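PDB 4F7K: laccase from Uncultured bacterium, which probably oxidises phenols and similar compounds one electron at a time and passes the electrons through its copper sites to dioxygen, which is reduced to water. Local coordinates for residues A[3-8]-A[48-53]; A[56-61]-A[87-92]; A[24-29]-A[113-118]; A[11-16]-A[30-35]; A[62-67]-A[91-96]. One frame throughout, in Å; residues are numbered along the deposited sequence.

Contact 1 (A[3-8]-A[48-53]); sequences PVELVA and RFQNQI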
# COMPACT_ATOMS: atom_id res chain seq x y z
N PRO A 3 18.61 -15.69 -4.52
CA PRO A 3 17.77 -14.49 -4.58
C PRO A 3 16.88 -14.44 -5.82
O PRO A 3 17.33 -14.77 -6.93
CB PRO A 3 18.79 -13.34 -4.62
CG PRO A 3 20.14 -13.97 -4.90
CD PRO A 3 19.96 -15.44 -5.06
N VAL A 4 15.62 -14.05 -5.64
CA VAL A 4 14.74 -13.78 -6.78
C VAL A 4 15.23 -12.51 -7.48
O VAL A 4 15.46 -11.48 -6.82
CB VAL A 4 13.27 -13.61 -6.35
CG1 VAL A 4 13.13 -12.50 -5.32
CG2 VAL A 4 12.37 -13.31 -7.56
N GLU A 5 15.40 -12.59 -8.80
CA GLU A 5 15.70 -11.37 -9.57
C GLU A 5 14.44 -10.52 -9.75
O GLU A 5 13.38 -11.03 -10.10
CB GLU A 5 16.39 -11.66 -10.89
CG GLU A 5 17.92 -11.65 -10.77
CD GLU A 5 18.63 -11.49 -12.13
OE1 GLU A 5 17.97 -11.18 -13.16
OE2 GLU A 5 19.88 -11.68 -12.16
N LEU A 6 14.59 -9.23 -9.48
CA LEU A 6 13.51 -8.27 -9.64
C LEU A 6 13.99 -7.21 -10.62
O LEU A 6 14.78 -6.32 -10.25
CB LEU A 6 13.15 -7.65 -8.30
CG LEU A 6 11.98 -6.67 -8.26
CD1 LEU A 6 10.63 -7.34 -8.65
CD2 LEU A 6 11.90 -6.05 -6.89
N VAL A 7 13.56 -7.33 -11.88
CA VAL A 7 14.11 -6.50 -12.92
C VAL A 7 13.15 -5.39 -13.27
O VAL A 7 12.08 -5.66 -13.78
CB VAL A 7 14.46 -7.30 -14.21
CG1 VAL A 7 15.33 -6.44 -15.12
CG2 VAL A 7 15.21 -8.64 -13.86
N ALA A 8 13.53 -4.15 -12.95
CA ALA A 8 12.76 -2.98 -13.39
C ALA A 8 13.05 -2.79 -14.90
O ALA A 8 14.21 -2.66 -15.30
CB ALA A 8 13.14 -1.73 -12.55
N ARG A 48 17.40 -9.75 -5.66
CA ARG A 48 18.39 -9.10 -6.50
C ARG A 48 17.68 -8.12 -7.47
O ARG A 48 17.14 -8.53 -8.49
CB ARG A 48 19.30 -10.11 -7.21
CG ARG A 48 20.49 -9.50 -8.00
CD ARG A 48 21.34 -10.56 -8.74
NE ARG A 48 21.96 -10.03 -9.97
CZ ARG A 48 22.98 -10.60 -10.64
NH1 ARG A 48 23.56 -11.73 -10.22
NH2 ARG A 48 23.44 -10.02 -11.75
N PHE A 49 17.69 -6.83 -7.10
CA PHE A 49 17.18 -5.75 -7.93
C PHE A 49 18.11 -5.43 -9.10
O PHE A 49 19.30 -5.19 -8.89
CB PHE A 49 16.95 -4.48 -7.11
CG PHE A 49 16.47 -3.30 -7.93
CD1 PHE A 49 15.30 -3.37 -8.70
CD2 PHE A 49 17.17 -2.11 -7.90
CE1 PHE A 49 14.84 -2.25 -9.44
CE2 PHE A 49 16.73 -0.98 -8.62
CZ PHE A 49 15.57 -1.06 -9.42
N GLN A 50 17.55 -5.39 -10.30
CA GLN A 50 18.29 -5.09 -11.52
C GLN A 50 17.63 -3.91 -12.26
O GLN A 50 16.47 -3.98 -12.62
CB GLN A 50 18.28 -6.29 -12.46
CG GLN A 50 18.91 -7.53 -11.91
CD GLN A 50 20.28 -7.73 -12.47
OE1 GLN A 50 20.93 -6.77 -12.94
NE2 GLN A 50 20.74 -8.97 -12.45
N ASN A 51 18.41 -2.86 -12.50
CA ASN A 51 17.90 -1.63 -13.12
C ASN A 51 18.02 -1.64 -14.66
O ASN A 51 19.11 -1.40 -15.20
CB ASN A 51 18.63 -0.43 -12.51
CG ASN A 51 18.12 0.91 -13.01
OD1 ASN A 51 17.44 1.00 -14.04
ND2 ASN A 51 18.49 1.97 -12.30
N GLN A 52 16.93 -1.96 -15.35
CA GLN A 52 16.90 -1.87 -16.83
C GLN A 52 15.97 -0.75 -17.32
O GLN A 52 15.29 -0.90 -18.33
CB GLN A 52 16.48 -3.20 -17.50
CG GLN A 52 17.35 -4.40 -17.13
CD GLN A 52 17.01 -5.66 -17.94
OE1 GLN A 52 15.94 -5.76 -18.56
NE2 GLN A 52 17.91 -6.62 -17.92
N ILE A 53 15.94 0.37 -16.61
CA ILE A 53 15.00 1.42 -17.00
C ILE A 53 15.67 2.69 -17.50
O ILE A 53 14.97 3.66 -17.86
CB ILE A 53 13.97 1.78 -15.88
CG1 ILE A 53 14.66 2.49 -14.71
CG2 ILE A 53 13.15 0.53 -15.47
CD1 ILE A 53 13.71 3.01 -13.65
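V4, L6 and A8 exchange backbone hydrogen bonds with R48, Q50 and Q52. Strands 4-8 and 48-51 are parallel neighbours in one sheet, 23° apart in direction. R48 N binds V4 O, and L6 N binds R48 O at 2.8 Å. Q50 N binds L6 O, A8 N binds Q50 O, and Q52 N binds A8 O. E5, V7, R48 and Q50 share one face. There the side chains of E5 and R48 lie side by side and point the same way. E5 OE2 stands over one face of the guanidinium, 3.4 Å from R48 NE, and no N-H of R48 points at it. V7 CG1 lies against Q52 CG at 3.5 Å. L6, A8, F49 and N51 share the other face. A8 CB meets the edge of the F49 ring at CE1, 3.6 Å away, and I53 CG2 at 3.7 Å. F49 chi1 of 177° sets CG beside the carbonyl carbon. F28 of strand 23-28 packs on L6, A8 and F49. In the second shell, N51 OD1 accepts a hydrogen bond from I53 N at 3.0 Å, an Asx turn. N51 ND2 binds E55 O and V81 O, which holds the amide in place. R48 NH2 also pairs with E86. Because OE2 stands out of the guanidinium plane, the E5-R48 salt bridge rests on charge alone; with E86, a second carboxylate probably shares in balancing R48.

Contact 2 (A[56-61]-A[87-92]); sequences GSAVHW and FEYSFR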
# COMPACT_ATOMS: atom_id res chain seq x y z
N GLY A 56 18.52 6.29 -12.76
CA GLY A 56 18.72 5.97 -11.35
C GLY A 56 17.44 5.41 -10.75
O GLY A 56 16.35 5.81 -11.14
N SER A 57 17.57 4.44 -9.84
CA SER A 57 16.39 3.86 -9.21
C SER A 57 16.76 3.16 -7.91
O SER A 57 17.94 3.07 -7.56
CB SER A 57 15.70 2.86 -10.14
OG SER A 57 14.40 2.62 -9.64
N ALA A 58 15.74 2.72 -7.20
CA ALA A 58 15.87 1.94 -5.98
C ALA A 58 14.46 1.50 -5.61
O ALA A 58 13.49 2.05 -6.17
CB ALA A 58 16.52 2.77 -4.85
N VAL A 59 14.35 0.52 -4.69
CA VAL A 59 13.06 -0.04 -4.31
C VAL A 59 12.75 0.16 -2.81
O VAL A 59 13.58 -0.15 -1.96
CB VAL A 59 12.94 -1.52 -4.68
CG1 VAL A 59 11.54 -2.05 -4.32
CG2 VAL A 59 13.20 -1.74 -6.21
N HIS A 60 11.56 0.71 -2.51
CA HIS A 60 11.09 0.86 -1.14
C HIS A 60 10.10 -0.28 -0.82
O HIS A 60 9.24 -0.59 -1.62
CB HIS A 60 10.46 2.23 -0.89
CG HIS A 60 9.90 2.41 0.48
ND1 HIS A 60 10.64 2.15 1.62
CD2 HIS A 60 8.68 2.81 0.91
CE1 HIS A 60 9.90 2.37 2.69
NE2 HIS A 60 8.71 2.79 2.30
N TRP A 61 10.28 -0.91 0.32
CA TRP A 61 9.40 -1.97 0.78
C TRP A 61 8.46 -1.28 1.76
O TRP A 61 8.81 -1.03 2.90
CB TRP A 61 10.22 -3.14 1.39
CG TRP A 61 11.43 -3.38 0.56
CD1 TRP A 61 12.65 -2.79 0.71
CD2 TRP A 61 11.51 -4.18 -0.64
NE1 TRP A 61 13.50 -3.21 -0.29
CE2 TRP A 61 12.83 -4.05 -1.14
CE3 TRP A 61 10.61 -5.02 -1.31
CZ2 TRP A 61 13.26 -4.70 -2.31
CZ3 TRP A 61 11.04 -5.69 -2.46
CH2 TRP A 61 12.36 -5.51 -2.95
N PHE A 87 21.32 -4.18 -7.01
CA PHE A 87 21.32 -4.02 -5.57
C PHE A 87 20.72 -5.26 -4.96
O PHE A 87 19.67 -5.75 -5.38
CB PHE A 87 20.50 -2.79 -5.13
CG PHE A 87 20.77 -2.36 -3.71
CD1 PHE A 87 21.72 -1.38 -3.44
CD2 PHE A 87 20.09 -2.95 -2.64
CE1 PHE A 87 22.00 -1.00 -2.13
CE2 PHE A 87 20.36 -2.58 -1.34
CZ PHE A 87 21.31 -1.59 -1.08
N GLU A 88 21.38 -5.75 -3.93
CA GLU A 88 20.92 -6.94 -3.24
C GLU A 88 20.08 -6.51 -2.03
O GLU A 88 20.61 -5.92 -1.07
CB GLU A 88 22.15 -7.75 -2.80
CG GLU A 88 21.90 -9.25 -2.75
CD GLU A 88 22.47 -9.98 -3.97
OE1 GLU A 88 23.47 -10.72 -3.81
OE2 GLU A 88 21.91 -9.82 -5.07
N TYR A 89 18.77 -6.76 -2.09
CA TYR A 89 17.93 -6.48 -0.91
C TYR A 89 17.72 -7.73 -0.10
O TYR A 89 17.17 -8.73 -0.58
CB TYR A 89 16.57 -5.89 -1.28
CG TYR A 89 16.65 -4.49 -1.85
CD1 TYR A 89 16.75 -3.38 -1.00
CD2 TYR A 89 16.65 -4.28 -3.25
CE1 TYR A 89 16.83 -2.07 -1.51
CE2 TYR A 89 16.74 -2.96 -3.77
CZ TYR A 89 16.82 -1.88 -2.89
OH TYR A 89 16.89 -0.60 -3.38
N SER A 90 18.13 -7.69 1.15
CA SER A 90 17.97 -8.85 1.99
C SER A 90 17.54 -8.48 3.41
O SER A 90 18.28 -7.85 4.15
CB SER A 90 19.26 -9.66 1.99
OG SER A 90 19.27 -10.51 3.11
N PHE A 91 16.32 -8.88 3.78
CA PHE A 91 15.78 -8.56 5.09
C PHE A 91 14.81 -9.64 5.56
O PHE A 91 14.15 -10.32 4.75
CB PHE A 91 15.04 -7.22 5.03
CG PHE A 91 14.03 -7.15 3.93
CD1 PHE A 91 12.72 -7.52 4.16
CD2 PHE A 91 14.40 -6.73 2.65
CE1 PHE A 91 11.79 -7.47 3.14
CE2 PHE A 91 13.48 -6.67 1.63
CZ PHE A 91 12.18 -7.04 1.86
N ARG A 92 14.73 -9.78 6.89
CA ARG A 92 13.73 -10.63 7.54
C ARG A 92 12.44 -9.81 7.66
O ARG A 92 12.49 -8.63 8.02
CB ARG A 92 14.22 -11.09 8.92
CG ARG A 92 15.29 -12.20 8.85
CD ARG A 92 15.54 -12.92 10.21
NE ARG A 92 16.67 -13.87 10.16
CZ ARG A 92 16.57 -15.13 9.76
NH1 ARG A 92 15.40 -15.62 9.37
NH2 ARG A 92 17.66 -15.92 9.75
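The W61 indole has F91 CE2 over the centre of one face and V59 CG1 over the opposite face, toward the rim. Y89 lies at its edge. The Y89 ring has F87 CD2 over the centre of one face and W61 CZ2 over the other. W61 and Y89 form a T-shaped pair, the indole edge against the phenol face. Their planes are 70° apart, and the five-membered ring and phenol centroids 4.9 Å. W61 CG is anti to the carbonyl carbon (chi1 -41°). W61 NE1 is 3.3 Å from Y89 CD1, and W61 CZ2 3.4 Å from Y89 CG. F91 meets the indole obliquely, with CZ 3.9 Å from W61 CD2. Y89 OH accepts a straight hydrogen bond from V59 N, 3.1 Å long at 179°. The same hydroxyl bonds to Q78 OE1, so the buried oxygen has two partners. H60 and H62 flank W61 in the His-X-His pattern that in multicopper oxidases serves the trinuclear copper centre. Strand 59-62 is outermost in one sheet and strand 86-92 in another. The axes of segments 59-61 and 87-92 run nearly parallel, 10.2 Å apart at closest approach, and F49 of strand 44-51 packs on V59 and Y89.

Contact 3 (A[24-29]-A[113-118]); sequences PMLGFN and KGLYGP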
# COMPACT_ATOMS: atom_id res chain seq x y z
N PRO A 24 2.18 0.74 -22.95
CA PRO A 24 3.62 0.63 -22.67
C PRO A 24 3.97 1.37 -21.41
O PRO A 24 3.43 2.44 -21.18
CB PRO A 24 4.28 1.29 -23.91
CG PRO A 24 3.17 2.11 -24.56
CD PRO A 24 1.89 1.45 -24.21
N MET A 25 4.76 0.73 -20.54
CA MET A 25 5.22 1.41 -19.34
C MET A 25 6.44 0.74 -18.73
O MET A 25 7.03 -0.13 -19.36
CB MET A 25 4.08 1.53 -18.32
CG MET A 25 3.33 0.27 -17.99
SD MET A 25 1.65 0.85 -17.50
CE MET A 25 1.96 1.84 -16.06
N LEU A 26 6.80 1.15 -17.51
CA LEU A 26 7.86 0.45 -16.75
C LEU A 26 7.23 -0.51 -15.79
O LEU A 26 6.23 -0.20 -15.20
CB LEU A 26 8.85 1.42 -16.05
CG LEU A 26 9.49 2.52 -16.92
CD1 LEU A 26 10.34 3.46 -16.05
CD2 LEU A 26 10.33 1.99 -18.12
N GLY A 27 7.80 -1.70 -15.65
CA GLY A 27 7.33 -2.65 -14.67
C GLY A 27 8.45 -3.55 -14.21
O GLY A 27 9.64 -3.26 -14.42
N PHE A 28 8.08 -4.70 -13.65
CA PHE A 28 9.03 -5.61 -13.07
C PHE A 28 8.77 -6.95 -13.67
O PHE A 28 7.63 -7.42 -13.66
CB PHE A 28 8.81 -5.75 -11.53
CG PHE A 28 9.31 -4.60 -10.73
CD1 PHE A 28 10.67 -4.38 -10.55
CD2 PHE A 28 8.42 -3.72 -10.14
CE1 PHE A 28 11.11 -3.28 -9.77
CE2 PHE A 28 8.84 -2.65 -9.39
CZ PHE A 28 10.18 -2.44 -9.18
N ASN A 29 9.82 -7.60 -14.15
CA ASN A 29 9.73 -8.99 -14.61
C ASN A 29 8.67 -9.25 -15.70
O ASN A 29 7.93 -10.26 -15.63
CB ASN A 29 9.53 -9.93 -13.40
CG ASN A 29 10.80 -10.13 -12.58
OD1 ASN A 29 11.80 -9.47 -12.79
ND2 ASN A 29 10.75 -11.04 -11.64
N LYS A 113 5.22 4.94 -12.97
CA LYS A 113 3.83 4.56 -12.66
C LYS A 113 3.66 3.03 -12.44
O LYS A 113 3.01 2.59 -11.48
CB LYS A 113 2.92 5.04 -13.78
CG LYS A 113 1.50 4.56 -13.69
CD LYS A 113 0.72 5.32 -12.67
CE LYS A 113 -0.71 5.52 -13.25
NZ LYS A 113 -1.74 5.91 -12.23
N GLY A 114 4.26 2.23 -13.31
CA GLY A 114 4.06 0.78 -13.28
C GLY A 114 4.97 0.01 -12.34
O GLY A 114 4.88 -1.23 -12.24
N LEU A 115 5.87 0.73 -11.68
CA LEU A 115 6.98 0.10 -10.94
C LEU A 115 6.52 -0.17 -9.51
O LEU A 115 6.91 0.51 -8.59
CB LEU A 115 8.23 0.99 -10.93
CG LEU A 115 9.05 1.09 -12.24
CD1 LEU A 115 10.18 2.08 -12.13
CD2 LEU A 115 9.60 -0.28 -12.63
N TYR A 116 5.65 -1.15 -9.35
CA TYR A 116 5.21 -1.55 -8.05
C TYR A 116 4.68 -2.98 -8.15
O TYR A 116 4.48 -3.51 -9.27
CB TYR A 116 4.08 -0.65 -7.56
CG TYR A 116 2.80 -0.84 -8.35
CD1 TYR A 116 1.80 -1.70 -7.91
CD2 TYR A 116 2.62 -0.15 -9.56
CE1 TYR A 116 0.62 -1.83 -8.64
CE2 TYR A 116 1.48 -0.31 -10.31
CZ TYR A 116 0.48 -1.11 -9.83
OH TYR A 116 -0.66 -1.21 -10.58
N GLY A 117 4.46 -3.55 -6.96
CA GLY A 117 3.77 -4.81 -6.80
C GLY A 117 3.54 -5.11 -5.31
O GLY A 117 3.96 -4.34 -4.42
N PRO A 118 2.89 -6.24 -5.04
CA PRO A 118 2.52 -6.64 -3.71
C PRO A 118 3.58 -7.52 -3.06
O PRO A 118 4.28 -8.31 -3.72
CB PRO A 118 1.23 -7.41 -3.93
CG PRO A 118 1.42 -8.03 -5.28
CD PRO A 118 2.28 -7.12 -6.07
O HOH W 1 5.48 3.06 -15.69
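L115 packs its side chain against L26 and F28, and this is the tight part of the contact. L115 CD2 sits over one face of the F28 ring, 4.2 Å from the ring centroid and 16° off the normal, a CH-pi contact. The two side chains cross at about a right angle. L115 CG touches L26 CB at 3.8 Å. F28 chi1 of -76° sets CG beside the backbone N. F28 CE2 comes to 3.4 Å from L115 C, and Y116 N lies at the edge of the ring. G114 has no side chain, and its CA approaches L26 O to 3.1 Å in a CA-H...O contact. L115 is the centre of an inverse gamma turn, closed by a weak bond from Y116 N to G114 O. The M25 side is looser and partly exposed. No direct hydrogen bond joins the segments. One water instead accepts from L26 N at 3.0 Å and from G114 N at 2.8 Å. M25 CE lies 3.6 Å from K113 CG, whose chain leads away to D139 O and the W140 ring. Strand 23-28 is the edge of one sheet, beside strand 4-13. Strand 116-122 lies in the other sheet, between strands 37-40 and 97-103. L115 touches A8, and F28 meets Y101 edge-to-face, so the contact spans the two sheets.

Contact 4 (A[11-16]-A[30-35]); sequences VNAQIL and GGTPGP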
# COMPACT_ATOMS: atom_id res chain seq x y z
N VAL A 11 7.79 -2.68 -20.16
CA VAL A 11 6.87 -3.79 -20.24
C VAL A 11 5.62 -3.24 -20.89
O VAL A 11 5.54 -2.04 -21.17
CB VAL A 11 6.50 -4.22 -18.80
CG1 VAL A 11 7.79 -4.61 -18.00
CG2 VAL A 11 5.67 -3.07 -18.11
N ASN A 12 4.64 -4.12 -21.10
CA ASN A 12 3.31 -3.71 -21.55
C ASN A 12 2.27 -4.23 -20.57
O ASN A 12 2.44 -5.30 -19.93
CB ASN A 12 2.99 -4.27 -22.92
CG ASN A 12 3.94 -3.79 -23.99
OD1 ASN A 12 3.71 -2.75 -24.66
ND2 ASN A 12 4.98 -4.56 -24.21
N ALA A 13 1.18 -3.49 -20.43
CA ALA A 13 0.12 -3.96 -19.56
C ALA A 13 -1.20 -3.77 -20.23
O ALA A 13 -1.43 -2.74 -20.86
CB ALA A 13 0.14 -3.18 -18.26
N GLN A 14 -2.09 -4.74 -20.06
CA GLN A 14 -3.44 -4.58 -20.56
C GLN A 14 -4.29 -3.88 -19.51
O GLN A 14 -4.85 -4.52 -18.62
CB GLN A 14 -4.07 -5.92 -20.99
CG GLN A 14 -5.39 -5.78 -21.80
CD GLN A 14 -5.23 -5.05 -23.15
OE1 GLN A 14 -4.30 -5.28 -23.87
NE2 GLN A 14 -6.17 -4.17 -23.48
N ILE A 15 -4.39 -2.56 -19.62
CA ILE A 15 -5.15 -1.75 -18.68
C ILE A 15 -6.58 -1.51 -19.17
O ILE A 15 -7.53 -1.82 -18.44
CB ILE A 15 -4.42 -0.43 -18.40
CG1 ILE A 15 -3.06 -0.77 -17.79
CG2 ILE A 15 -5.27 0.42 -17.47
CD1 ILE A 15 -2.06 0.31 -17.82
N LEU A 16 -6.71 -0.98 -20.39
CA LEU A 16 -7.98 -0.83 -21.08
C LEU A 16 -8.59 -2.22 -21.30
O LEU A 16 -7.87 -3.21 -21.24
CB LEU A 16 -7.79 -0.11 -22.44
CG LEU A 16 -7.33 1.37 -22.49
CD1 LEU A 16 -6.94 1.82 -23.93
CD2 LEU A 16 -8.37 2.33 -21.93
N GLY A 30 8.60 -8.35 -16.67
CA GLY A 30 7.78 -8.57 -17.89
C GLY A 30 6.34 -8.10 -17.72
O GLY A 30 5.53 -8.31 -18.62
N GLY A 31 6.01 -7.46 -16.59
CA GLY A 31 4.61 -7.01 -16.34
C GLY A 31 4.48 -5.88 -15.33
O GLY A 31 5.45 -5.51 -14.68
N THR A 32 3.27 -5.31 -15.24
CA THR A 32 2.87 -4.45 -14.14
C THR A 32 1.39 -4.72 -13.79
O THR A 32 0.57 -4.83 -14.67
CB THR A 32 3.11 -2.94 -14.38
OG1 THR A 32 2.66 -2.22 -13.22
CG2 THR A 32 2.36 -2.43 -15.58
N PRO A 33 1.07 -4.92 -12.51
CA PRO A 33 1.93 -4.98 -11.34
C PRO A 33 3.08 -5.95 -11.47
O PRO A 33 3.00 -6.91 -12.20
CB PRO A 33 0.97 -5.46 -10.22
CG PRO A 33 -0.38 -4.94 -10.67
CD PRO A 33 -0.35 -5.11 -12.18
N GLY A 34 4.16 -5.72 -10.72
CA GLY A 34 5.21 -6.74 -10.64
C GLY A 34 4.72 -7.99 -9.92
O GLY A 34 3.58 -8.01 -9.36
N PRO A 35 5.57 -9.03 -9.89
CA PRO A 35 5.31 -10.29 -9.21
C PRO A 35 4.94 -10.12 -7.74
O PRO A 35 5.43 -9.19 -7.11
CB PRO A 35 6.67 -11.02 -9.29
CG PRO A 35 7.68 -9.88 -9.36
CD PRO A 35 7.00 -8.88 -10.24
O HOH W 2 1.71 -6.47 -17.60
O HOH W 3 5.50 -7.12 -20.92
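V11 packs on G30, G31 and T32, where a strand meets a loop of the first cupredoxin-like domain. Strand 4-13 lies in one sheet. The loop with residues 30-35 leads from strand 23-28 of that sheet to strand 37-40 of the other. V11 CG1 lies 3.6 Å from G31 N, and CG2 turns toward G31 C and T32. G30 has positive phi, which favours glycine. N12 takes part through its backbone alone, with one water on each polar atom. The first water accepts from N12 N at 3.1 Å and donates to G30 O at 2.6 Å. The second donates to N12 O at 2.7 Å and accepts from T32 N at 3.1 Å. No direct hydrogen bond joins the segments, so these waters carry the polar link. A13 CB comes next and meets T32 CG2 at 3.6 Å. T32 OG1 is anti to its backbone N (chi1 180°), which leaves CG2 on the A13 side. The hydroxyl bonds to G114 O. A cis peptide bond then joins T32 to P33. Q14 follows, and its NE2 makes a hydrogen bond to E20 O. The I15 side chain packs on M25, W140 and F167. At the end of the segment, L16 O accepts a second hydrogen bond from Q14 NE2, 3.0 Å long, with the donor above the carbonyl plane.

Contact 5 (A[62-67]-A[91-96]); sequences HGLRID and FRAPDA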
# COMPACT_ATOMS: atom_id res chain seq x y z
N HIS A 62 7.25 -0.99 1.27
CA HIS A 62 6.30 -0.08 1.92
C HIS A 62 5.58 -0.69 3.13
O HIS A 62 4.76 -1.58 2.97
CB HIS A 62 5.29 0.43 0.86
CG HIS A 62 4.52 1.64 1.31
ND1 HIS A 62 4.65 2.86 0.70
CD2 HIS A 62 3.67 1.83 2.35
CE1 HIS A 62 3.89 3.75 1.33
NE2 HIS A 62 3.27 3.14 2.32
N GLY A 63 5.92 -0.23 4.33
CA GLY A 63 5.41 -0.83 5.59
C GLY A 63 6.30 -1.87 6.29
O GLY A 63 5.97 -2.39 7.38
N LEU A 64 7.43 -2.18 5.69
CA LEU A 64 8.31 -3.17 6.28
C LEU A 64 9.09 -2.51 7.41
O LEU A 64 9.80 -1.53 7.19
CB LEU A 64 9.24 -3.78 5.22
CG LEU A 64 8.79 -4.99 4.37
CD1 LEU A 64 8.40 -6.19 5.24
CD2 LEU A 64 7.64 -4.68 3.41
N ARG A 65 8.93 -3.04 8.62
CA ARG A 65 9.69 -2.63 9.77
C ARG A 65 10.98 -3.42 9.74
O ARG A 65 11.13 -4.40 10.50
CB ARG A 65 8.93 -2.99 11.06
CG ARG A 65 7.60 -2.26 11.29
CD ARG A 65 6.71 -3.16 12.13
NE ARG A 65 6.62 -2.70 13.50
CZ ARG A 65 6.16 -3.41 14.52
NH1 ARG A 65 5.74 -4.67 14.39
NH2 ARG A 65 6.16 -2.85 15.70
N ILE A 66 11.91 -3.01 8.88
CA ILE A 66 13.10 -3.82 8.56
C ILE A 66 14.43 -3.10 8.80
O ILE A 66 14.45 -1.92 9.18
CB ILE A 66 13.07 -4.29 7.08
CG1 ILE A 66 13.07 -3.08 6.12
CG2 ILE A 66 11.88 -5.22 6.85
CD1 ILE A 66 13.26 -3.45 4.63
N ASP A 67 15.53 -3.82 8.56
CA ASP A 67 16.86 -3.22 8.59
C ASP A 67 16.92 -1.99 7.67
O ASP A 67 16.55 -2.04 6.49
CB ASP A 67 17.92 -4.26 8.22
CG ASP A 67 19.32 -3.66 7.97
OD1 ASP A 67 19.58 -2.49 8.32
OD2 ASP A 67 20.17 -4.41 7.42
N PHE A 91 16.32 -8.88 3.78
CA PHE A 91 15.78 -8.56 5.09
C PHE A 91 14.81 -9.64 5.56
O PHE A 91 14.15 -10.32 4.75
CB PHE A 91 15.04 -7.22 5.03
CG PHE A 91 14.03 -7.15 3.93
CD1 PHE A 91 12.72 -7.52 4.16
CD2 PHE A 91 14.40 -6.73 2.65
CE1 PHE A 91 11.79 -7.47 3.14
CE2 PHE A 91 13.48 -6.67 1.63
CZ PHE A 91 12.18 -7.04 1.86
N ARG A 92 14.73 -9.78 6.89
CA ARG A 92 13.73 -10.63 7.54
C ARG A 92 12.44 -9.81 7.66
O ARG A 92 12.49 -8.63 8.02
CB ARG A 92 14.22 -11.09 8.92
CG ARG A 92 15.29 -12.20 8.85
CD ARG A 92 15.54 -12.92 10.21
NE ARG A 92 16.67 -13.87 10.16
CZ ARG A 92 16.57 -15.13 9.76
NH1 ARG A 92 15.40 -15.62 9.37
NH2 ARG A 92 17.66 -15.92 9.75
N ALA A 93 11.30 -10.40 7.32
CA ALA A 93 10.02 -9.72 7.49
C ALA A 93 9.42 -10.16 8.82
O ALA A 93 9.14 -11.34 9.02
CB ALA A 93 9.08 -10.00 6.32
N PRO A 94 9.25 -9.21 9.76
CA PRO A 94 8.86 -9.62 11.11
C PRO A 94 7.34 -9.59 11.33
O PRO A 94 6.86 -10.12 12.34
CB PRO A 94 9.55 -8.56 11.98
CG PRO A 94 9.46 -7.30 11.11
CD PRO A 94 9.56 -7.77 9.68
N ASP A 95 6.59 -8.96 10.43
CA ASP A 95 5.13 -8.88 10.60
C ASP A 95 4.37 -9.54 9.49
O ASP A 95 4.67 -9.33 8.31
CB ASP A 95 4.65 -7.44 10.71
CG ASP A 95 5.48 -6.64 11.62
OD1 ASP A 95 5.56 -6.97 12.81
OD2 ASP A 95 6.10 -5.67 11.13
N ALA A 96 3.35 -10.29 9.88
CA ALA A 96 2.49 -10.94 8.92
C ALA A 96 1.54 -9.91 8.32
O ALA A 96 0.92 -9.14 9.06
CB ALA A 96 1.71 -12.06 9.57
O HOH W 4 6.78 -4.90 8.76
O HOH W 5 15.55 -7.02 8.59
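R65 and D95 meet twice, once directly and once through a water that makes three hydrogen bonds. R65 NH1 binds D95 OD1 at 2.8 Å, part of a salt bridge. The oxygen lies in the guanidinium plane, but the bond is bent, 136° at the hydrogen. NH1 meets OD1 on the syn side, but 35° out of the carboxylate plane. The same NH1 also binds E282 O. The water donates to D95 OD2 at 2.6 Å and to G63 O at 3.0 Å, and accepts from R65 N at 2.8 Å. Both carboxylate oxygens of the buried D95 are thus held, which probably favours its charged form. R65 is the centre of an inverse gamma turn, and its O lies 3.4 Å from P94 CG. L64, I66, F91 and A93 make the apolar part. I66 CD1 sits over one face of the F91 ring, 4.0 Å from its centroid and 18° off the normal, a CH-pi contact. I66 CG2 is anti to the carbonyl carbon and touches F91 CD1 at 3.6 Å. L64 crosses F91 at about a right angle, and its CD1 meets A93 CB at 4.0 Å. L64 also packs on L119, and A93 on V121, both in strand 116-122. Segment 62-67 leaves strand 59-62, and segment 91-96 runs from strand 86-92 toward strand 97-103. M214 of strand 214-220 covers R65 and D95, tying this end to a later sheet.

Overall arrangement
All five contacts lie in the N-terminal part of the chain, in or beside two facing sheets. Contact 1 is within the sheet ordered 23-28, 4-13, 44-51, 86-92. Contacts 2 and 3 bridge to the sheet of strands 37-40, 116-122, 97-103 and 59-62. Contacts 4 and 5 each set a loop against a strand or its end. Contacts 3 and 4 are closest, with centres about 6 Å apart, and alternate along the chain. Contacts 1 and 2 follow in series, centres about 9 Å apart. Contacts 2 and 5 share F91 and R92, centres about 12 Å apart. Contacts 4 and 5 are farthest, about 26 Å between centres. Together they join the two sheets and their loops, beside the probable copper site.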